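Local coordinates for protein restriction endonuclease S subunits (Thermoanaerobacter tengcongensis, PDB 3OKG) that probably serves as the DNA-recognising specificity subunit of a type I methyltransferase, which is built from M and S polypeptides, at residues A[53-56]-A[57-60]; A[158-161]-A[162-165]; A[170-174]-A[175-179]; A[351-354]-A[355-359]; A[389-392]-A[393-396]. All blocks are in the same frame, centred on the assembly; numbering follows the deposited sequence.

Contact 1. Residues A[53-56]-A[57-60]; sequences YVDI and SAID. With SO4 (sulfate ion), chain D.
The carboxylate of D55 turns back over the bend that follows it and takes the hydroxyl of S57 on one oxygen: S57 OG lies 2.9 Å from D55 OD1, on the syn side but 33° out of the carboxylate plane. D55 reaches it because its CG is set between its own backbone N and carbonyl carbon (chi1 59°). The same OD1 takes a weak, bent bond from the amide N of A58, whose firmer acceptor is D55 O at 3.0 Å, approached from above the carbonyl plane. One residue on, I59 N bonds to I56 O at 3.1 Å. These i to i+3 bonds define a short 3-10 turn, which carries the chain from strand 50-54 of the mixed sheet to strand 59-60 in the first DNA specificity domain. With an alanine in place of D55, S57 OG would probably lose its carboxylate mate and be freer to turn, and A58 N would be held less fully. On the buried side of the turn V54 CG1 packs against A58 CB, 3.9 Å away. I56 N points instead to a sulfate, 2.8 Å from its O2, and R80 and S115 bind the same ion.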
loop_
_atom_site.group_PDB
_atom_site.type_symbol
_atom_site.label_atom_id
_atom_site.label_comp_id
_atom_site.label_asym_id
_atom_site.label_seq_id
_atom_site.Cartn_x
_atom_site.Cartn_y
_atom_site.Cartn_z
ATOM N N TYR A 53 16.581 22.929 -16.804
ATOM C CA TYR A 53 16.951 21.588 -17.251
ATOM C C TYR A 53 15.997 20.554 -16.677
ATOM O O TYR A 53 15.772 20.519 -15.466
ATOM C CB TYR A 53 18.359 21.252 -16.779
ATOM C CG TYR A 53 18.885 19.938 -17.264
ATOM C CD1 TYR A 53 18.659 19.518 -18.570
ATOM C CD2 TYR A 53 19.634 19.132 -16.434
ATOM C CE1 TYR A 53 19.136 18.299 -19.015
ATOM C CE2 TYR A 53 20.140 17.919 -16.881
ATOM C CZ TYR A 53 19.888 17.522 -18.178
ATOM O OH TYR A 53 20.392 16.324 -18.619
ATOM N N VAL A 54 15.441 19.726 -17.555
ATOM C CA VAL A 54 14.615 18.591 -17.147
ATOM C C VAL A 54 15.392 17.264 -17.308
ATOM O O VAL A 54 15.637 16.814 -18.417
ATOM C CB VAL A 54 13.314 18.526 -17.985
ATOM C CG1 VAL A 54 12.401 17.449 -17.426
ATOM C CG2 VAL A 54 12.590 19.904 -17.998
ATOM N N ASP A 55 15.795 16.654 -16.200
ATOM C CA ASP A 55 16.383 15.328 -16.258
ATOM C C ASP A 55 15.370 14.353 -15.712
ATOM O O ASP A 55 14.247 14.733 -15.393
ATOM C CB ASP A 55 17.702 15.248 -15.478
ATOM C CG ASP A 55 17.549 15.593 -14.011
ATOM O OD1 ASP A 55 16.428 15.904 -13.547
ATOM O OD2 ASP A 55 18.577 15.565 -13.315
ATOM N N ILE A 56 15.766 13.087 -15.620
ATOM C CA ILE A 56 14.878 12.034 -15.142
ATOM C C ILE A 56 14.390 12.323 -13.729
ATOM O O ILE A 56 13.211 12.147 -13.421
ATOM C CB ILE A 56 15.571 10.659 -15.165
ATOM C CG1 ILE A 56 15.944 10.274 -16.598
ATOM C CG2 ILE A 56 14.673 9.601 -14.540
ATOM C CD1 ILE A 56 14.797 10.377 -17.577
ATOM N N SER A 57 15.303 12.767 -12.871
ATOM C CA SER A 57 14.956 13.074 -11.493
ATOM C C SER A 57 13.882 14.159 -11.394
ATOM O O SER A 57 13.192 14.240 -10.371
ATOM C CB SER A 57 16.204 13.464 -10.681
ATOM O OG SER A 57 16.475 14.846 -10.836
ATOM N N ALA A 58 13.723 14.981 -12.438
ATOM C CA ALA A 58 12.739 16.073 -12.416
ATOM C C ALA A 58 11.292 15.590 -12.512
ATOM O O ALA A 58 10.349 16.358 -12.282
ATOM C CB ALA A 58 13.018 17.082 -13.550
ATOM N N ILE A 59 11.125 14.330 -12.897
ATOM C CA ILE A 59 9.798 13.777 -13.162
ATOM C C ILE A 59 9.252 12.958 -11.988
ATOM O O ILE A 59 9.957 12.099 -11.419
ATOM C CB ILE A 59 9.819 12.897 -14.434
ATOM C CG1 ILE A 59 10.177 13.775 -15.647
ATOM C CG2 ILE A 59 8.457 12.208 -14.673
ATOM C CD1 ILE A 59 9.962 13.110 -16.984
ATOM N N ASP A 60 7.982 13.191 -11.677
ATOM C CA ASP A 60 7.212 12.321 -10.794
ATOM C C ASP A 60 6.589 11.235 -11.683
ATOM O O ASP A 60 5.624 11.490 -12.424
ATOM C CB ASP A 60 6.092 13.118 -10.088
ATOM C CG ASP A 60 5.193 12.226 -9.233
ATOM O OD1 ASP A 60 5.374 10.989 -9.263
ATOM O OD2 ASP A 60 4.304 12.754 -8.524
HETATM S S SO4 D . 19.309 11.731 -16.883
HETATM O O1 SO4 D . 20.223 12.123 -17.941
HETATM O O2 SO4 D . 17.983 12.283 -17.181
HETATM O O3 SO4 D . 19.177 10.277 -16.860
HETATM O O4 SO4 D . 19.782 12.231 -15.608
HETATM O O HOH W 1 12.023 10.108 -11.786
#

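Contact 2. Residues A[158-161]-A[162-165]. With SO4 (sulfate ion), chain F.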
loop_
_atom_site.group_PDB
_atom_site.type_symbol
_atom_site.label_atom_id
_atom_site.label_comp_id
_atom_site.label_asym_id
_atom_site.label_seq_id
_atom_site.Cartn_x
_atom_site.Cartn_y
_atom_site.Cartn_z
ATOM N N ALA A 158 20.591 -0.574 -25.972
ATOM C CA ALA A 158 19.461 -0.162 -25.146
ATOM C C ALA A 158 18.397 0.483 -26.062
ATOM O O ALA A 158 18.630 0.624 -27.268
ATOM C CB ALA A 158 19.936 0.813 -24.056
ATOM N N VAL A 159 17.227 0.825 -25.514
ATOM C CA VAL A 159 16.168 1.456 -26.310
ATOM C C VAL A 159 16.645 2.774 -26.923
ATOM O O VAL A 159 17.335 3.552 -26.264
ATOM C CB VAL A 159 14.912 1.736 -25.446
ATOM C CG1 VAL A 159 13.891 2.611 -26.225
ATOM C CG2 VAL A 159 14.282 0.431 -25.018
ATOM N N THR A 160 16.270 3.027 -28.177
ATOM C CA THR A 160 16.651 4.258 -28.873
ATOM C C THR A 160 15.419 5.143 -29.107
ATOM O O THR A 160 14.287 4.667 -28.988
ATOM C CB THR A 160 17.241 3.965 -30.278
ATOM O OG1 THR A 160 16.223 3.418 -31.124
ATOM C CG2 THR A 160 18.426 3.012 -30.209
ATOM N N ASP A 161 15.639 6.411 -29.456
ATOM C CA ASP A 161 14.514 7.300 -29.776
ATOM C C ASP A 161 13.745 6.716 -30.974
ATOM O O ASP A 161 12.513 6.715 -31.005
ATOM C CB ASP A 161 15.006 8.697 -30.150
ATOM C CG ASP A 161 15.622 9.457 -28.973
ATOM O OD1 ASP A 161 15.390 9.090 -27.804
ATOM O OD2 ASP A 161 16.355 10.433 -29.226
ATOM N N ASN A 162 14.468 6.242 -31.992
ATOM C CA ASN A 162 13.767 5.629 -33.147
ATOM C C ASN A 162 12.881 4.436 -32.759
ATOM O O ASN A 162 11.811 4.250 -33.331
ATOM C CB ASN A 162 14.758 5.219 -34.253
ATOM C CG ASN A 162 15.303 6.414 -34.989
ATOM O OD1 ASN A 162 14.664 7.471 -35.021
ATOM N ND2 ASN A 162 16.493 6.274 -35.559
ATOM N N ASP A 163 13.325 3.641 -31.791
ATOM C CA ASP A 163 12.510 2.522 -31.314
ATOM C C ASP A 163 11.160 3.070 -30.816
ATOM O O ASP A 163 10.092 2.525 -31.092
ATOM C CB ASP A 163 13.192 1.812 -30.133
ATOM C CG ASP A 163 14.406 0.972 -30.549
ATOM O OD1 ASP A 163 14.610 0.760 -31.755
ATOM O OD2 ASP A 163 15.146 0.533 -29.644
ATOM N N VAL A 164 11.213 4.151 -30.053
ATOM C CA VAL A 164 9.969 4.737 -29.546
ATOM C C VAL A 164 9.105 5.281 -30.699
ATOM O O VAL A 164 7.898 5.015 -30.772
ATOM C CB VAL A 164 10.273 5.829 -28.497
ATOM C CG1 VAL A 164 8.964 6.494 -27.975
ATOM C CG2 VAL A 164 11.111 5.236 -27.319
ATOM N N TYR A 165 9.714 6.027 -31.610
ATOM C CA TYR A 165 8.960 6.590 -32.727
ATOM C C TYR A 165 8.344 5.475 -33.586
ATOM O O TYR A 165 7.339 5.689 -34.248
ATOM C CB TYR A 165 9.828 7.480 -33.621
ATOM C CG TYR A 165 10.382 8.726 -32.956
ATOM C CD1 TYR A 165 9.551 9.582 -32.210
ATOM C CD2 TYR A 165 11.708 9.072 -33.112
ATOM C CE1 TYR A 165 10.068 10.748 -31.606
ATOM C CE2 TYR A 165 12.225 10.228 -32.539
ATOM C CZ TYR A 165 11.399 11.067 -31.791
ATOM O OH TYR A 165 11.947 12.199 -31.198
HETATM S S SO4 F . 18.628 3.725 -34.464
HETATM O O1 SO4 F . 18.895 4.987 -33.773
HETATM O O2 SO4 F . 18.435 3.981 -35.896
HETATM O O3 SO4 F . 19.762 2.819 -34.211
HETATM O O4 SO4 F . 17.409 3.121 -33.929
HETATM O O HOH W 2 17.578 -0.452 -29.594
HETATM O O HOH W 3 14.238 13.065 -29.173
#
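T160 and D161 offer their carbonyls to the first turn of a helix: V164 N lies 3.3 Å from T160 O, and Y165 N bonds almost straight to D161 O at 2.9 Å. The side chains close this end by a capping box. In T160, the N-cap, a chi1 of 66° swings OG1 round toward the helix, where it accepts the amide of D163, 3.0 Å from OG1 to D163 N. D163 answers with its carboxylate, OD2 taking the amide of T160 at 3.1 Å from N to OD2; that donor stands 57° above the carboxylate plane. A water bridges D163 OD2 and the carbonyl O of A158, giving the carboxylate a further donor. T160 OG1 also donates to O4 of a sulfate, and N162, two residues on, reaches the same ion, its ND2 3.0 Å from sulfate O2. The ion, probably from the crystallisation liquor, is held here by these two side chains. Apolar contact runs beneath: V159 CG1 meets V164 CG2 at 4.0 Å, the two side chains crossing at about a right angle. D161 CB approaches Y165 CE2 at 4.0 Å, though the polar ends of both residues have other partners, D161 OD2 forming a salt bridge with K83 and Y165 OH bonding to V120 O. Helix 161-165 thus sits against strand 118-121, with V164 on C119 and I121 and Y165 on C119, and just before strand 168-171.

Contact 3. Residues A[170-174]-A[175-179]. With SO4 (sulfate ion), chain E.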
loop_
_atom_site.group_PDB
_atom_site.type_symbol
_atom_site.label_atom_id
_atom_site.label_comp_id
_atom_site.label_asym_id
_atom_site.label_seq_id
_atom_site.Cartn_x
_atom_site.Cartn_y
_atom_site.Cartn_z
ATOM N N PRO A 170 -2.946 3.677 -31.648
ATOM C CA PRO A 170 -4.284 3.872 -32.188
ATOM C C PRO A 170 -4.551 5.369 -32.257
ATOM O O PRO A 170 -4.280 6.096 -31.289
ATOM C CB PRO A 170 -5.190 3.260 -31.118
ATOM C CG PRO A 170 -4.404 3.230 -29.882
ATOM C CD PRO A 170 -2.974 3.575 -30.187
ATOM N N LEU A 171 -5.087 5.827 -33.375
ATOM C CA LEU A 171 -5.266 7.260 -33.572
ATOM C C LEU A 171 -6.705 7.648 -33.926
ATOM O O LEU A 171 -7.095 7.553 -35.085
ATOM C CB LEU A 171 -4.314 7.722 -34.661
ATOM C CG LEU A 171 -4.201 9.249 -34.822
ATOM C CD1 LEU A 171 -3.332 9.804 -33.733
ATOM C CD2 LEU A 171 -3.588 9.575 -36.176
ATOM N N PRO A 172 -7.486 8.073 -32.931
ATOM C CA PRO A 172 -8.821 8.618 -33.212
ATOM C C PRO A 172 -8.714 9.950 -33.941
ATOM O O PRO A 172 -7.616 10.522 -34.012
ATOM C CB PRO A 172 -9.393 8.896 -31.826
ATOM C CG PRO A 172 -8.412 8.237 -30.827
ATOM C CD PRO A 172 -7.103 8.265 -31.524
ATOM N N PRO A 173 -9.845 10.463 -34.448
ATOM C CA PRO A 173 -9.884 11.873 -34.875
ATOM C C PRO A 173 -9.516 12.782 -33.727
ATOM O O PRO A 173 -9.732 12.437 -32.544
ATOM C CB PRO A 173 -11.365 12.105 -35.233
ATOM C CG PRO A 173 -11.900 10.753 -35.551
ATOM C CD PRO A 173 -11.129 9.774 -34.661
ATOM N N LEU A 174 -9.021 13.975 -34.060
ATOM C CA LEU A 174 -8.651 14.963 -33.047
ATOM C C LEU A 174 -9.743 15.226 -32.018
ATOM O O LEU A 174 -9.483 15.285 -30.818
ATOM C CB LEU A 174 -8.262 16.273 -33.742
ATOM C CG LEU A 174 -6.972 16.211 -34.580
ATOM C CD1 LEU A 174 -6.867 17.494 -35.439
ATOM C CD2 LEU A 174 -5.741 16.114 -33.652
ATOM N N GLU A 175 -10.979 15.403 -32.475
ATOM C CA GLU A 175 -12.049 15.743 -31.542
ATOM C C GLU A 175 -12.245 14.628 -30.494
ATOM O O GLU A 175 -12.456 14.902 -29.299
ATOM C CB GLU A 175 -13.366 15.971 -32.308
ATOM C CG GLU A 175 -14.478 16.545 -31.431
ATOM C CD GLU A 175 -15.731 16.919 -32.234
ATOM O OE1 GLU A 175 -15.888 16.410 -33.364
ATOM O OE2 GLU A 175 -16.554 17.710 -31.727
ATOM N N GLU A 176 -12.202 13.379 -30.952
ATOM C CA GLU A 176 -12.330 12.240 -30.034
ATOM C C GLU A 176 -11.094 12.128 -29.128
ATOM O O GLU A 176 -11.217 11.758 -27.976
ATOM C CB GLU A 176 -12.561 10.939 -30.815
ATOM C CG GLU A 176 -12.762 9.670 -29.933
ATOM C CD GLU A 176 -14.043 9.713 -29.093
ATOM O OE1 GLU A 176 -14.926 10.552 -29.366
ATOM O OE2 GLU A 176 -14.172 8.921 -28.143
ATOM N N GLN A 177 -9.907 12.454 -29.640
ATOM C CA GLN A 177 -8.724 12.483 -28.771
ATOM C C GLN A 177 -8.945 13.412 -27.597
ATOM O O GLN A 177 -8.596 13.080 -26.456
ATOM C CB GLN A 177 -7.441 12.890 -29.531
ATOM C CG GLN A 177 -7.025 11.936 -30.680
ATOM C CD GLN A 177 -5.804 12.447 -31.415
ATOM O OE1 GLN A 177 -4.939 13.096 -30.822
ATOM N NE2 GLN A 177 -5.748 12.207 -32.712
ATOM N N ARG A 178 -9.477 14.603 -27.861
ATOM C CA ARG A 178 -9.687 15.555 -26.766
ATOM C C ARG A 178 -10.725 15.023 -25.775
ATOM O O ARG A 178 -10.613 15.211 -24.555
ATOM C CB ARG A 178 -10.100 16.930 -27.318
ATOM C CG ARG A 178 -8.980 17.568 -28.168
ATOM C CD ARG A 178 -9.279 19.022 -28.486
ATOM N NE ARG A 178 -10.470 19.138 -29.305
ATOM C CZ ARG A 178 -10.486 19.056 -30.625
ATOM N NH1 ARG A 178 -9.359 18.843 -31.298
ATOM N NH2 ARG A 178 -11.641 19.191 -31.270
ATOM N N ARG A 179 -11.733 14.345 -26.293
ATOM C CA ARG A 179 -12.760 13.792 -25.415
ATOM C C ARG A 179 -12.171 12.704 -24.515
ATOM O O ARG A 179 -12.410 12.663 -23.305
ATOM C CB ARG A 179 -13.874 13.179 -26.256
ATOM C CG ARG A 179 -15.016 12.684 -25.407
ATOM C CD ARG A 179 -15.999 11.853 -26.218
ATOM N NE ARG A 179 -16.817 11.047 -25.323
ATOM C CZ ARG A 179 -16.612 9.759 -25.091
ATOM N NH1 ARG A 179 -15.630 9.119 -25.717
ATOM N NH2 ARG A 179 -17.398 9.110 -24.248
HETATM S S SO4 E . -14.284 20.800 -29.442
HETATM O O1 SO4 E . -14.080 22.044 -30.189
HETATM O O2 SO4 E . -15.682 20.716 -29.032
HETATM O O3 SO4 E . -13.973 19.669 -30.318
HETATM O O4 SO4 E . -13.449 20.754 -28.236
#
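Q177 lays its CG across the ring of P172, 3.8 Å from P172 CD, the two side chains meeting at about a right angle. With CG beside its backbone N (chi1 -62°) and the chain extended beyond it, the amide doubles back along the helix start. NE2 there donates to P172 O at 2.8 Å, nearly straight (172°) and in the plane of the amide; L171 CD1 lies 3.6 Å from NE2. F127 O also accepts from NE2 and E129 N donates to OE1, which fixes the rotation of the group. The contact marks the passage from strand 168-171 into the long helix 174-216, whose first part is predicted to form a coiled coil, with P173 as N-cap: Q177 N bonds to P173 O at 2.9 Å. An alanine at Q177 would probably leave P172 O without its side-chain donor and open a gap beside the proline ring. Further round the turn, the guanidinium of R178 has L174 O over one face, 3.6 Å above its plane, and a sulfate at its edge, O3 being 2.6 Å from R178 NH2. R178 NH1 forms a salt bridge with E129.

Contact 4. Residues A[351-354]-A[355-359]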
loop_
_atom_site.group_PDB
_atom_site.type_symbol
_atom_site.label_atom_id
_atom_site.label_comp_id
_atom_site.label_asym_id
_atom_site.label_seq_id
_atom_site.Cartn_x
_atom_site.Cartn_y
_atom_site.Cartn_z
ATOM N N THR A 351 3.157 -10.751 37.487
ATOM C CA THR A 351 2.930 -11.844 38.421
ATOM C C THR A 351 1.480 -12.311 38.376
ATOM O O THR A 351 0.584 -11.557 37.983
ATOM C CB THR A 351 3.247 -11.411 39.859
ATOM O OG1 THR A 351 3.419 -12.569 40.686
ATOM C CG2 THR A 351 2.119 -10.561 40.422
ATOM N N LYS A 352 1.256 -13.558 38.779
ATOM C CA LYS A 352 -0.095 -14.087 38.919
ATOM C C LYS A 352 -0.977 -13.120 39.707
ATOM O O LYS A 352 -2.088 -12.798 39.296
ATOM C CB LYS A 352 -0.067 -15.445 39.621
ATOM C CG LYS A 352 -1.337 -16.264 39.441
ATOM C CD LYS A 352 -1.272 -17.538 40.256
ATOM C CE LYS A 352 -2.306 -18.551 39.793
ATOM N NZ LYS A 352 -1.830 -19.961 39.972
ATOM N N LYS A 353 -0.484 -12.658 40.849
ATOM C CA LYS A 353 -1.282 -11.773 41.678
ATOM C C LYS A 353 -1.690 -10.504 40.926
ATOM O O LYS A 353 -2.842 -10.092 40.998
ATOM C CB LYS A 353 -0.560 -11.453 42.987
ATOM C CG LYS A 353 -1.166 -12.156 44.191
ATOM C CD LYS A 353 -2.469 -11.464 44.605
ATOM C CE LYS A 353 -2.834 -11.726 46.063
ATOM N NZ LYS A 353 -3.703 -10.632 46.617
ATOM N N ASP A 354 -0.753 -9.912 40.191
ATOM C CA ASP A 354 -1.055 -8.768 39.333
ATOM C C ASP A 354 -2.281 -9.045 38.469
ATOM O O ASP A 354 -3.266 -8.307 38.520
ATOM C CB ASP A 354 0.139 -8.442 38.434
ATOM C CG ASP A 354 1.306 -7.859 39.207
ATOM O OD1 ASP A 354 1.109 -7.495 40.390
ATOM O OD2 ASP A 354 2.416 -7.766 38.633
ATOM N N LEU A 355 -2.215 -10.125 37.697
ATOM C CA LEU A 355 -3.288 -10.484 36.782
ATOM C C LEU A 355 -4.582 -10.716 37.523
ATOM O O LEU A 355 -5.633 -10.265 37.094
ATOM C CB LEU A 355 -2.932 -11.749 36.013
ATOM C CG LEU A 355 -2.508 -11.637 34.549
ATOM C CD1 LEU A 355 -2.024 -10.244 34.205
ATOM C CD2 LEU A 355 -1.463 -12.696 34.223
ATOM N N GLN A 356 -4.507 -11.437 38.634
ATOM C CA GLN A 356 -5.707 -11.747 39.395
ATOM C C GLN A 356 -6.361 -10.478 39.949
ATOM O O GLN A 356 -7.572 -10.446 40.172
ATOM C CB GLN A 356 -5.376 -12.692 40.554
ATOM C CG GLN A 356 -4.998 -14.119 40.150
ATOM C CD GLN A 356 -4.656 -14.978 41.357
ATOM O OE1 GLN A 356 -4.160 -14.473 42.364
ATOM N NE2 GLN A 356 -4.927 -16.276 41.265
ATOM N N ASN A 357 -5.554 -9.442 40.178
ATOM C CA ASN A 357 -6.025 -8.230 40.849
ATOM C C ASN A 357 -6.587 -7.161 39.914
ATOM O O ASN A 357 -7.121 -6.152 40.378
ATOM C CB ASN A 357 -4.887 -7.603 41.648
ATOM C CG ASN A 357 -4.678 -8.270 42.983
ATOM O OD1 ASN A 357 -5.547 -8.992 43.467
ATOM N ND2 ASN A 357 -3.521 -8.019 43.594
ATOM N N VAL A 358 -6.423 -7.366 38.612
ATOM C CA VAL A 358 -6.976 -6.464 37.595
ATOM C C VAL A 358 -8.485 -6.387 37.737
ATOM O O VAL A 358 -9.156 -7.412 37.651
ATOM C CB VAL A 358 -6.645 -7.006 36.182
ATOM C CG1 VAL A 358 -7.354 -6.194 35.109
ATOM C CG2 VAL A 358 -5.129 -7.010 35.965
ATOM N N PHE A 359 -9.044 -5.193 37.956
ATOM C CA PHE A 359 -10.505 -5.068 37.921
ATOM C C PHE A 359 -11.045 -5.029 36.485
ATOM O O PHE A 359 -10.437 -4.410 35.631
ATOM C CB PHE A 359 -10.976 -3.817 38.671
ATOM C CG PHE A 359 -11.280 -4.079 40.115
ATOM C CD1 PHE A 359 -12.488 -4.679 40.482
ATOM C CD2 PHE A 359 -10.344 -3.785 41.090
ATOM C CE1 PHE A 359 -12.772 -4.952 41.819
ATOM C CE2 PHE A 359 -10.614 -4.050 42.423
ATOM C CZ PHE A 359 -11.835 -4.639 42.785
#
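The side-chain amide of Q356 has the aliphatic chain of K352 over one face, K352 CG standing 4.0 Å from Q356 CD and K352 CE 3.8 Å from Q356 NE2. K352 is placed there by a CG anti to its backbone N (chi1 -162°) and a chain that runs out almost straight before bending at its last torsion. The amide of N357 lies over a carbonyl instead: K353 O is below one face, 3.3 Å from N357 CG. K353 itself bends at its second torsion and brings CD to 3.7 Å from N357 ND2, while its NZ lies beyond the rim of the amide. A third flat group, the carboxylate of D354, is met by the amide of T351 from above its plane, with T351 N 3.3 Å from D354 OD2. D354 thus reaches back three residues to the N-cap, but the T351 side chain makes no capping bond in return, which leaves only half of a capping box. Within the turns Q356 N bonds to K352 O at 2.9 Å, and L355 N pairs with T351 O. N357 N is shared, with a weak bond to K353 O and a 3.0 Å bond to D354 O that comes in well above the carbonyl plane. The buried side is carried by L355, which packs on I239 and M241 of strand 237-241, joined by Q356 on I239. Backbone bonds tie Q356 to G234 and V358 to L233, holding helix 352-357 beside helix 233-236 where the chain passes into strand 359-362.

Contact 5. Residues A[389-392]-A[393-396]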
loop_
_atom_site.group_PDB
_atom_site.type_symbol
_atom_site.label_atom_id
_atom_site.label_comp_id
_atom_site.label_asym_id
_atom_site.label_seq_id
_atom_site.Cartn_x
_atom_site.Cartn_y
_atom_site.Cartn_z
ATOM N N GLN A 389 -6.216 0.648 1.851
ATOM C CA GLN A 389 -5.372 1.764 1.432
ATOM C C GLN A 389 -4.082 1.178 0.879
ATOM O O GLN A 389 -3.159 0.881 1.632
ATOM C CB GLN A 389 -5.084 2.735 2.585
ATOM C CG GLN A 389 -6.072 3.926 2.695
ATOM C CD GLN A 389 -6.035 4.914 1.494
ATOM O OE1 GLN A 389 -5.646 6.082 1.642
ATOM N NE2 GLN A 389 -6.477 4.455 0.322
ATOM N N ALA A 390 -4.045 0.986 -0.438
ATOM C CA ALA A 390 -2.883 0.412 -1.132
ATOM C C ALA A 390 -1.794 1.458 -1.210
ATOM O O ALA A 390 -2.077 2.662 -1.132
ATOM C CB ALA A 390 -3.282 -0.035 -2.545
ATOM N N GLU A 391 -0.549 1.023 -1.372
ATOM C CA GLU A 391 0.534 1.990 -1.417
ATOM C C GLU A 391 0.346 2.847 -2.660
ATOM O O GLU A 391 -0.212 2.390 -3.668
ATOM C CB GLU A 391 1.912 1.312 -1.361
ATOM C CG GLU A 391 2.485 0.904 -2.697
ATOM C CD GLU A 391 3.348 1.986 -3.328
ATOM O OE1 GLU A 391 3.725 1.818 -4.510
ATOM O OE2 GLU A 391 3.652 2.994 -2.643
ATOM N N THR A 392 0.815 4.084 -2.575
ATOM C CA THR A 392 0.423 5.128 -3.507
ATOM C C THR A 392 0.945 4.884 -4.903
ATOM O O THR A 392 0.172 4.831 -5.851
ATOM C CB THR A 392 0.873 6.525 -3.029
ATOM O OG1 THR A 392 0.376 6.759 -1.704
ATOM C CG2 THR A 392 0.354 7.623 -3.977
ATOM N N GLU A 393 2.257 4.742 -5.039
ATOM C CA GLU A 393 2.825 4.598 -6.372
ATOM C C GLU A 393 2.184 3.444 -7.169
ATOM O O GLU A 393 1.829 3.617 -8.348
ATOM C CB GLU A 393 4.346 4.451 -6.317
ATOM C CG GLU A 393 4.954 4.353 -7.725
ATOM C CD GLU A 393 6.416 3.932 -7.716
ATOM O OE1 GLU A 393 6.910 3.486 -6.652
ATOM O OE2 GLU A 393 7.066 4.039 -8.779
ATOM N N ALA A 394 2.030 2.280 -6.533
ATOM C CA ALA A 394 1.413 1.126 -7.207
ATOM C C ALA A 394 -0.060 1.340 -7.548
ATOM O O ALA A 394 -0.502 1.091 -8.674
ATOM C CB ALA A 394 1.580 -0.125 -6.367
ATOM N N GLU A 395 -0.843 1.803 -6.589
ATOM C CA GLU A 395 -2.252 1.986 -6.894
ATOM C C GLU A 395 -2.399 2.960 -8.067
ATOM O O GLU A 395 -3.142 2.706 -9.013
ATOM C CB GLU A 395 -3.059 2.472 -5.682
ATOM C CG GLU A 395 -4.466 1.889 -5.648
ATOM C CD GLU A 395 -5.508 2.779 -4.969
ATOM O OE1 GLU A 395 -6.669 2.329 -4.906
ATOM O OE2 GLU A 395 -5.197 3.912 -4.512
ATOM N N LEU A 396 -1.696 4.080 -8.018
ATOM C CA LEU A 396 -1.894 5.044 -9.051
ATOM C C LEU A 396 -1.427 4.482 -10.412
ATOM O O LEU A 396 -2.134 4.625 -11.380
ATOM C CB LEU A 396 -1.240 6.393 -8.713
ATOM C CG LEU A 396 -1.673 7.073 -7.393
ATOM C CD1 LEU A 396 -1.167 8.515 -7.369
ATOM C CD2 LEU A 396 -3.196 7.044 -7.216
#
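E391 wraps its side chain back over the helix start that E393 and A394 build. From CB, a chi1 of 88° folds CG in over its own backbone and the chain bends again at the next torsion, bringing CG to 3.9 Å from A394 CB. CD then hangs 3.4 Å from the backbone N of E393, and at the tip OE1 accepts the amide of A394, 2.7 Å from A394 N, which approaches 58° out of the carboxylate plane. OE1 also touches E393 CB at 3.3 Å. The two carboxylates stand nearly perpendicular, OE1 of E391 and OE1 of E393 4.2 Å apart; the like charges are probably eased by the helix N terminus and by K397, which pairs with E393 OE2. On other sides of the turn A390 CB meets E395 CG, and T392 CG2 lies alongside L396 CD1 at 3.8 Å. E395 reaches across to R195 of helix 174-216 in a salt bridge, and L396 packs on R192 and R195. This is an N-cap with E391 as the capping residue, restarting helix 392-407 after helix 365-388 within a predicted coiled coil.

In the fold
All five contacts are local and follow one another in series; none nests within or crosses another. Contact 1 closes the turn between strands 50-54 and 59-60. Contact 2 starts helix 161-165, and contact 3, soon after, takes the chain from strand 168-171 into helix 174-216; the three share the first specificity domain. Contact 4 lies in the second, with its centre about 61 Å from that of contact 1 and on the opposite side of the chain's centre. Contact 5 restarts the last helix near the middle, where helix 392-407 runs against helix 174-216; its nearest atoms come within about 7 Å of contact 1, so the C-terminal helix returns to the first domain.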